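Local coordinates for ferrous iron uptake transporter protein B (Streptococcus thermophilus, PDB 3TAH), which probably transports ferrous iron across the cell membrane in a GTP-driven system, represented here by its nucleotide-binding G-protein domain, at residues V36-K41 against S66-V71; I59-P64 against N96-T101. The protein carries 1 engineered substitution. All blocks are in the same frame, centred on the assembly; numbering follows the deposited sequence. Where two conformers were deposited one is given.

Interaction 1. Residues V36-K41 against S66-V71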
ATOM      1  N   VAL A  36       7.523   5.102 -20.573  1.00 30.93           N
ATOM      2  CA  VAL A  36       8.638   5.310 -19.647  1.00 30.13           C
ATOM      3  C   VAL A  36       9.630   4.151 -19.747  1.00 29.92           C
ATOM      4  O   VAL A  36       9.332   3.112 -20.349  1.00 30.32           O
ATOM      5  CB  VAL A  36       8.139   5.462 -18.183  1.00 31.05           C
ATOM      6  CG1 VAL A  36       7.299   6.729 -18.035  1.00 30.81           C
ATOM      7  CG2 VAL A  36       7.350   4.234 -17.740  1.00 28.06           C
ATOM      8  N   THR A  37      10.808   4.330 -19.163  1.00 29.48           N
ATOM      9  CA  THR A  37      11.829   3.277 -19.160  1.00 30.03           C
ATOM     10  C   THR A  37      11.830   2.420 -17.884  1.00 28.94           C
ATOM     11  O   THR A  37      12.748   1.628 -17.685  1.00 30.65           O
ATOM     12  CB  THR A  37      13.238   3.870 -19.410  1.00 30.78           C
ATOM     13  OG1 THR A  37      13.607   4.721 -18.321  1.00 30.26           O
ATOM     14  CG2 THR A  37      13.262   4.654 -20.733  1.00 30.25           C
ATOM     15  N   VAL A  38      10.815   2.555 -17.032  1.00 26.06           N
ATOM     16  CA  VAL A  38      10.724   1.733 -15.822  1.00 24.92           C
ATOM     17  C   VAL A  38      10.395   0.302 -16.230  1.00 23.90           C
ATOM     18  O   VAL A  38       9.471   0.076 -17.023  1.00 22.63           O
ATOM     19  CB  VAL A  38       9.644   2.231 -14.848  1.00 23.84           C
ATOM     20  CG1 VAL A  38       9.651   1.393 -13.571  1.00 24.85           C
ATOM     21  CG2 VAL A  38       9.842   3.718 -14.507  1.00 23.73           C
ATOM     22  N   GLU A  39      11.142  -0.655 -15.688  1.00 23.65           N
ATOM     23  CA  GLU A  39      10.938  -2.069 -15.999  1.00 23.94           C
ATOM     24  C   GLU A  39       9.525  -2.520 -15.645  1.00 22.41           C
ATOM     25  O   GLU A  39       9.013  -2.184 -14.577  1.00 21.12           O
ATOM     26  CB  GLU A  39      11.951  -2.942 -15.244  1.00 25.22           C
ATOM     27  CG  GLU A  39      11.680  -4.442 -15.276  1.00 26.03           C
ATOM     28  CD  GLU A  39      12.605  -5.198 -14.348  1.00 28.85           C
ATOM     29  OE1 GLU A  39      13.735  -5.489 -14.790  1.00 27.46           O
ATOM     30  OE2 GLU A  39      12.194  -5.490 -13.195  1.00 28.55           O
ATOM     31  N   ARG A  40       8.911  -3.277 -16.549  1.00 19.61           N
ATOM     32  CA  ARG A  40       7.650  -3.951 -16.286  1.00 20.29           C
ATOM     33  C   ARG A  40       7.928  -5.437 -16.295  1.00 20.72           C
ATOM     34  O   ARG A  40       8.332  -5.985 -17.331  1.00 20.17           O
ATOM     35  CB  ARG A  40       6.626  -3.603 -17.352  1.00 22.35           C
ATOM     36  CG  ARG A  40       5.249  -4.203 -17.159  1.00 22.69           C
ATOM     37  CD  ARG A  40       4.369  -3.737 -18.306  1.00 27.26           C
ATOM     38  NE  ARG A  40       2.963  -4.075 -18.139  1.00 28.25           N
ATOM     39  CZ  ARG A  40       2.006  -3.740 -19.007  1.00 31.33           C
ATOM     40  NH1 ARG A  40       2.290  -3.066 -20.127  1.00 31.13           N
ATOM     41  NH2 ARG A  40       0.747  -4.096 -18.760  1.00 32.21           N
ATOM     42  N   LYS A  41       7.710  -6.087 -15.151  1.00 19.71           N
ATOM     43  CA  LYS A  41       8.023  -7.497 -14.998  1.00 19.70           C
ATOM     44  C   LYS A  41       6.868  -8.231 -14.344  1.00 19.54           C
ATOM     45  O   LYS A  41       6.306  -7.763 -13.357  1.00 18.03           O
ATOM     46  CB  LYS A  41       9.275  -7.680 -14.155  1.00 20.29           C
ATOM     47  CG  LYS A  41       9.709  -9.144 -13.976  1.00 23.13           C
ATOM     48  CD  LYS A  41      11.102  -9.244 -13.367  1.00 23.20           C
ATOM     49  CE  LYS A  41      11.163  -8.669 -11.942  1.00 23.98           C
ATOM     50  NZ  LYS A  41      12.494  -8.926 -11.301  1.00 25.50           N
ATOM     51  N   SER A  66       8.785  10.403  -8.306  1.00 26.05           N
ATOM     52  CA  SER A  66       9.610   9.495  -9.107  1.00 24.84           C
ATOM     53  C   SER A  66       8.765   8.711 -10.095  1.00 23.66           C
ATOM     54  O   SER A  66       7.595   8.416  -9.808  1.00 21.53           O
ATOM     55  CB  SER A  66      10.443   8.555  -8.238  1.00 25.66           C
ATOM     56  OG  SER A  66       9.686   7.466  -7.776  1.00 23.68           O
ATOM     57  N   PRO A  67       9.353   8.371 -11.261  1.00 22.59           N
ATOM     58  CA  PRO A  67       8.665   7.562 -12.255  1.00 21.93           C
ATOM     59  C   PRO A  67       8.183   6.221 -11.714  1.00 18.65           C
ATOM     60  O   PRO A  67       7.109   5.774 -12.071  1.00 18.10           O
ATOM     61  CB  PRO A  67       9.744   7.338 -13.315  1.00 22.97           C
ATOM     62  CG  PRO A  67      10.572   8.582 -13.227  1.00 23.23           C
ATOM     63  CD  PRO A  67      10.668   8.830 -11.772  1.00 24.34           C
ATOM     64  N   GLU A  68       9.004   5.618 -10.862  1.00 19.12           N
ATOM     65  CA  GLU A  68       8.716   4.336 -10.220  1.00 18.84           C
ATOM     66  C   GLU A  68       7.492   4.418  -9.313  1.00 17.30           C
ATOM     67  O   GLU A  68       6.626   3.557  -9.364  1.00 16.48           O
ATOM     68  CB  GLU A  68       9.927   3.870  -9.417  1.00 19.82           C
ATOM     69  CG  GLU A  68      11.101   3.425 -10.278  1.00 21.72           C
ATOM     70  CD  GLU A  68      11.977   4.557 -10.803  1.00 24.22           C
ATOM     71  OE1 GLU A  68      11.865   5.717 -10.331  1.00 20.88           O
ATOM     72  OE2 GLU A  68      12.788   4.273 -11.709  1.00 24.44           O
ATOM     73  N   GLU A  69       7.432   5.458  -8.486  0.50 18.06           N
ATOM     74  CA  GLU A  69       6.270   5.705  -7.636  0.50 17.84           C
ATOM     75  C   GLU A  69       5.004   5.950  -8.455  0.50 18.08           C
ATOM     76  O   GLU A  69       3.920   5.491  -8.091  0.50 16.41           O
ATOM     77  CB  GLU A  69       6.519   6.916  -6.749  0.50 17.79           C
ATOM     78  CG  GLU A  69       7.508   6.678  -5.639  0.50 17.45           C
ATOM     79  CD  GLU A  69       7.916   7.972  -4.995  0.50 17.65           C
ATOM     80  OE1 GLU A  69       7.458   8.254  -3.868  0.50 19.06           O
ATOM     81  OE2 GLU A  69       8.679   8.715  -5.632  0.50 17.57           O
ATOM     82  N   LYS A  70       5.145   6.669  -9.566  1.00 18.81           N
ATOM     83  CA  LYS A  70       3.997   6.951 -10.440  1.00 18.93           C
ATOM     84  C   LYS A  70       3.483   5.671 -11.102  1.00 16.64           C
ATOM     85  O   LYS A  70       2.280   5.447 -11.171  1.00 14.90           O
ATOM     86  CB  LYS A  70       4.332   8.025 -11.491  1.00 20.08           C
ATOM     87  CG  LYS A  70       3.108   8.455 -12.293  1.00 23.31           C
ATOM     88  CD  LYS A  70       3.360   9.662 -13.201  1.00 24.10           C
ATOM     89  CE  LYS A  70       2.088  10.074 -13.918  1.00 23.46           C
ATOM     90  NZ  LYS A  70       1.608   9.038 -14.871  1.00 21.58           N
ATOM     91  N   VAL A  71       4.393   4.836 -11.593  1.00 15.93           N
ATOM     92  CA  VAL A  71       4.000   3.555 -12.179  1.00 16.02           C
ATOM     93  C   VAL A  71       3.210   2.721 -11.168  1.00 15.41           C
ATOM     94  O   VAL A  71       2.150   2.187 -11.502  1.00 15.30           O
ATOM     95  CB  VAL A  71       5.226   2.779 -12.743  1.00 17.01           C
ATOM     96  CG1 VAL A  71       4.997   1.247 -12.795  1.00 17.13           C
ATOM     97  CG2 VAL A  71       5.564   3.346 -14.127  1.00 15.89           C
TER

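Interaction 2. Residues I59-P64 against N96-T101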
ATOM      1  N   ILE A  59       9.516   0.822  -3.877  1.00 15.38           N
ATOM      2  CA  ILE A  59       9.332   2.222  -3.480  1.00 15.49           C
ATOM      3  C   ILE A  59       9.121   2.342  -1.976  1.00 14.29           C
ATOM      4  O   ILE A  59       8.746   1.372  -1.307  1.00 14.13           O
ATOM      5  CB  ILE A  59       8.140   2.879  -4.220  1.00 16.92           C
ATOM      6  CG1 ILE A  59       6.821   2.155  -3.926  1.00 17.97           C
ATOM      7  CG2 ILE A  59       8.371   2.885  -5.729  1.00 17.35           C
ATOM      8  CD1 ILE A  59       5.609   2.852  -4.544  1.00 17.94           C
ATOM      9  N   TYR A  60       9.353   3.541  -1.453  1.00 14.64           N
ATOM     10  CA  TYR A  60       9.128   3.863  -0.033  1.00 15.03           C
ATOM     11  C   TYR A  60       7.784   4.543   0.265  1.00 15.53           C
ATOM     12  O   TYR A  60       7.309   4.532   1.404  1.00 13.84           O
ATOM     13  CB  TYR A  60      10.245   4.791   0.461  1.00 16.42           C
ATOM     14  CG  TYR A  60      11.573   4.101   0.487  1.00 16.54           C
ATOM     15  CD1 TYR A  60      11.851   3.153   1.466  1.00 17.03           C
ATOM     16  CD2 TYR A  60      12.550   4.374  -0.461  1.00 17.56           C
ATOM     17  CE1 TYR A  60      13.062   2.493   1.503  1.00 18.90           C
ATOM     18  CE2 TYR A  60      13.774   3.712  -0.429  1.00 19.35           C
ATOM     19  CZ  TYR A  60      14.024   2.777   0.558  1.00 18.87           C
ATOM     20  OH  TYR A  60      15.233   2.101   0.599  1.00 22.46           O
ATOM     21  N   SER A  61       7.183   5.122  -0.766  0.70 14.10           N
ATOM     22  CA  SER A  61       5.953   5.880  -0.620  0.70 14.27           C
ATOM     23  C   SER A  61       5.331   6.009  -1.989  0.70 15.23           C
ATOM     24  O   SER A  61       5.960   5.628  -2.964  0.70 16.55           O
ATOM     25  CB  SER A  61       6.262   7.264  -0.042  0.70 13.62           C
ATOM     26  OG  SER A  61       5.074   7.960   0.279  0.70 10.95           O
ATOM     27  N   MET A  62       4.097   6.495  -2.064  1.00 15.28           N
ATOM     28  CA  MET A  62       3.439   6.782  -3.346  1.00 16.61           C
ATOM     29  C   MET A  62       3.312   8.303  -3.517  1.00 16.62           C
ATOM     30  O   MET A  62       2.209   8.875  -3.509  1.00 15.95           O
ATOM     31  CB  MET A  62       2.101   6.049  -3.447  1.00 17.97           C
ATOM     32  CG  MET A  62       2.289   4.591  -3.828  1.00 20.38           C
ATOM     33  SD  MET A  62       0.736   3.761  -4.202  1.00 27.03           S
ATOM     34  CE  MET A  62       0.108   3.741  -2.579  1.00 10.20           C
ATOM     35  N   SER A  63       4.470   8.928  -3.684  1.00 17.03           N
ATOM     36  CA  SER A  63       4.571  10.368  -3.897  1.00 18.88           C
ATOM     37  C   SER A  63       4.624  10.663  -5.401  1.00 19.68           C
ATOM     38  O   SER A  63       4.814   9.756  -6.212  1.00 19.43           O
ATOM     39  CB  SER A  63       5.812  10.930  -3.195  1.00 20.96           C
ATOM     40  OG  SER A  63       6.925  10.933  -4.080  1.00 25.17           O
ATOM     41  N   PRO A  64       4.468  11.940  -5.791  1.00 20.66           N
ATOM     42  CA  PRO A  64       4.489  12.249  -7.224  1.00 23.07           C
ATOM     43  C   PRO A  64       5.894  12.437  -7.829  1.00 26.12           C
ATOM     44  O   PRO A  64       6.000  12.750  -9.015  1.00 29.34           O
ATOM     45  CB  PRO A  64       3.656  13.554  -7.313  1.00 23.30           C
ATOM     46  CG  PRO A  64       3.700  14.173  -5.961  1.00 23.14           C
ATOM     47  CD  PRO A  64       4.171  13.120  -4.961  1.00 21.15           C
ATOM     48  N   ASN A  96       9.072   0.385   6.860  1.00 15.00           N
ATOM     49  CA  ASN A  96       8.396  -0.345   5.785  1.00 13.67           C
ATOM     50  C   ASN A  96       6.864  -0.171   5.783  1.00 14.19           C
ATOM     51  O   ASN A  96       6.247  -0.153   4.712  1.00 13.48           O
ATOM     52  CB  ASN A  96       8.726  -1.838   5.828  1.00 14.48           C
ATOM     53  CG  ASN A  96      10.093  -2.164   5.247  1.00 14.03           C
ATOM     54  OD1 ASN A  96      10.204  -2.932   4.277  1.00 13.06           O
ATOM     55  ND2 ASN A  96      11.136  -1.607   5.835  1.00 12.67           N
ATOM     56  N   LEU A  97       6.259  -0.048   6.970  1.00 12.84           N
ATOM     57  CA  LEU A  97       4.796   0.091   7.071  1.00 11.94           C
ATOM     58  C   LEU A  97       4.282   1.463   6.616  1.00 12.59           C
ATOM     59  O   LEU A  97       3.082   1.638   6.431  1.00 11.24           O
ATOM     60  CB  LEU A  97       4.282  -0.226   8.485  1.00 11.39           C
ATOM     61  CG  LEU A  97       4.446  -1.672   8.970  1.00 12.43           C
ATOM     62  CD1 LEU A  97       4.077  -1.748  10.432  1.00 13.29           C
ATOM     63  CD2 LEU A  97       3.606  -2.678   8.124  1.00 13.80           C
ATOM     64  N   TYR A  98       5.174   2.435   6.443  1.00 14.17           N
ATOM     65  CA  TYR A  98       4.783   3.732   5.901  1.00 14.02           C
ATOM     66  C   TYR A  98       4.095   3.554   4.548  1.00 13.89           C
ATOM     67  O   TYR A  98       2.974   4.031   4.329  1.00 13.77           O
ATOM     68  CB  TYR A  98       6.003   4.644   5.805  1.00 14.21           C
ATOM     69  CG  TYR A  98       5.687   6.054   5.398  1.00 14.97           C
ATOM     70  CD1 TYR A  98       5.270   6.999   6.337  1.00 15.88           C
ATOM     71  CD2 TYR A  98       5.820   6.459   4.077  1.00 15.72           C
ATOM     72  CE1 TYR A  98       4.981   8.283   5.971  1.00 16.09           C
ATOM     73  CE2 TYR A  98       5.536   7.758   3.705  1.00 15.85           C
ATOM     74  CZ  TYR A  98       5.118   8.655   4.659  1.00 18.92           C
ATOM     75  OH  TYR A  98       4.837   9.931   4.294  1.00 21.06           O
ATOM     76  N   LEU A  99       4.752   2.828   3.655  1.00 12.66           N
ATOM     77  CA  LEU A  99       4.152   2.471   2.376  1.00 12.10           C
ATOM     78  C   LEU A  99       2.868   1.637   2.572  1.00 12.37           C
ATOM     79  O   LEU A  99       1.871   1.875   1.910  1.00 11.38           O
ATOM     80  CB  LEU A  99       5.144   1.679   1.517  1.00 12.13           C
ATOM     81  CG  LEU A  99       4.652   1.211   0.141  1.00 14.06           C
ATOM     82  CD1 LEU A  99       4.310   2.384  -0.799  1.00 14.96           C
ATOM     83  CD2 LEU A  99       5.678   0.285  -0.498  1.00 12.28           C
ATOM     84  N   THR A 100       2.909   0.665   3.485  1.00 12.18           N
ATOM     85  CA  THR A 100       1.795  -0.232   3.711  1.00 12.12           C
ATOM     86  C   THR A 100       0.495   0.543   3.957  1.00 14.58           C
ATOM     87  O   THR A 100      -0.558   0.206   3.391  1.00 12.90           O
ATOM     88  CB  THR A 100       2.088  -1.160   4.904  1.00 13.10           C
ATOM     89  OG1 THR A 100       3.323  -1.860   4.681  1.00 12.08           O
ATOM     90  CG2 THR A 100       0.928  -2.131   5.111  1.00 12.90           C
ATOM     91  N   THR A 101       0.570   1.597   4.775  1.00 14.11           N
ATOM     92  CA  THR A 101      -0.639   2.379   5.083  1.00 13.44           C
ATOM     93  C   THR A 101      -1.256   2.956   3.806  1.00 14.11           C
ATOM     94  O   THR A 101      -2.476   2.986   3.635  1.00 12.64           O
ATOM     95  CB  THR A 101      -0.376   3.501   6.131  1.00 13.60           C
ATOM     96  OG1 THR A 101       0.563   4.461   5.626  1.00 14.21           O
ATOM     97  CG2 THR A 101       0.119   2.927   7.474  1.00 13.34           C
TER
HETATM   98  O   HOH W   1       7.793   2.614   3.373  1.00 15.96           O

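Interaction 1. Residues V36-K41 against S66-V71
Val-38 meets the first turn of helix 67-77 with both of its methyls. CG2 rests on the ring of Pro-67, 3.8 Å from its CB, the two side chains lying at about a right angle. CG1 stands anti to the backbone N (chi1 -177°), which sets it against the aliphatic part of Glu-68, 4.1 Å from CG. The Glu-68 chain bends at chi2 (82°), and OE2 comes round to within 4.1 Å of Val-38 CG2. One turn further along the helix, Val-71 packs on Val-38 and brings its CG2 to 4.1 Å from CG2 of Val-36; Val-36 and Val-71 lie side by side, pointing opposite ways. The contact is thus a small apolar patch at the surface, with Val-38 its buried member. Pro-57 touches both Val-38 and Glu-68, and Trp-33 packs on Val-71. The helix start is fixed by Ser-66, its N-cap, whose OG accepts the amide of Glu-69 at 3.1 Å in a fairly straight bond (164°). In the other segment, Val-36 O is held by Asn-32 ND2. Thr-37, a magnesium ligand in another structure of this protein though no such ion is bound here, suggests that 36-38 are the end of switch I; the contact joins it to the probable switch II helix, which follows the DxPG motif of P-loop GTPases.

Interaction 2. Residues I59-P64 against N96-T101
Leu-99 reaches from helix 93-105 into the bend of residues 59-62 and touches all four. Its CB packs 3.6 Å from the carbonyl O of Tyr-60. CG stands anti to the backbone N (chi1 179°), carrying both methyls out from the helix against residues 59-62. CD1 lies 3.9 Å from CA of Ser-61, with the CD1 methyl of Ile-59 4.0 Å away and CG of Met-62 as a looser neighbour. CD2 lies against the O of Ile-59, 3.4 Å away, an oxygen hydrogen-bonded to Asn-11 ND2 of the predicted GTP-binding P-loop. The side chains of Ile-59 and Leu-99 meet at about a right angle. Residues 59-64 follow the DxPG motif and lead to helix 67-77, consistent with the switch II region of a P-loop GTPase, while helix 93-105 follows strand 83-89, a neighbour of the P-loop strand 4-10. Tyr-98 borders the same loop from the preceding helix position: its ring turns an edge to the chain, the O of Tyr-60 lying in the ring plane near CD2 and OG of Ser-61, in one of its two conformers, 3.5 Å from CE2. In that conformer OG of Ser-61 is hydrogen-bonded to the NE2 of Gln-102, whose OE1 pairs with the amide of Met-62. The Tyr-98 ring is stacked on Tyr-250 of helix 241-259, which brings the helical domain up to this contact. A water accepts from the amide of Leu-99 at 3.1 Å and lies 2.8 Å from the O of Tyr-60, bridging helix and loop.

From the N terminus, the chain first passes 36-41 and runs through strands 39-45 and 51-55 and the loop holding 59-64 before 66-71 closes interaction 1. Interaction 2 opens at 59-64, inside that span, and closes only at 96-101, beyond helix 67-77 and strand 83-89, so the two contacts cross rather than nest. They also touch: in one conformer of Glu-69, OE1 lies 2.7 Å from Ser-63 OG, a probable hydrogen bond, and CG2 of Ile-59 packs against the backbone of Glu-68 and Glu-69. The two contacts thus tie the probable switch I, the loop and helix of the probable switch II, and helix 93-105 to one another, with helix 241-259 packed on Tyr-98.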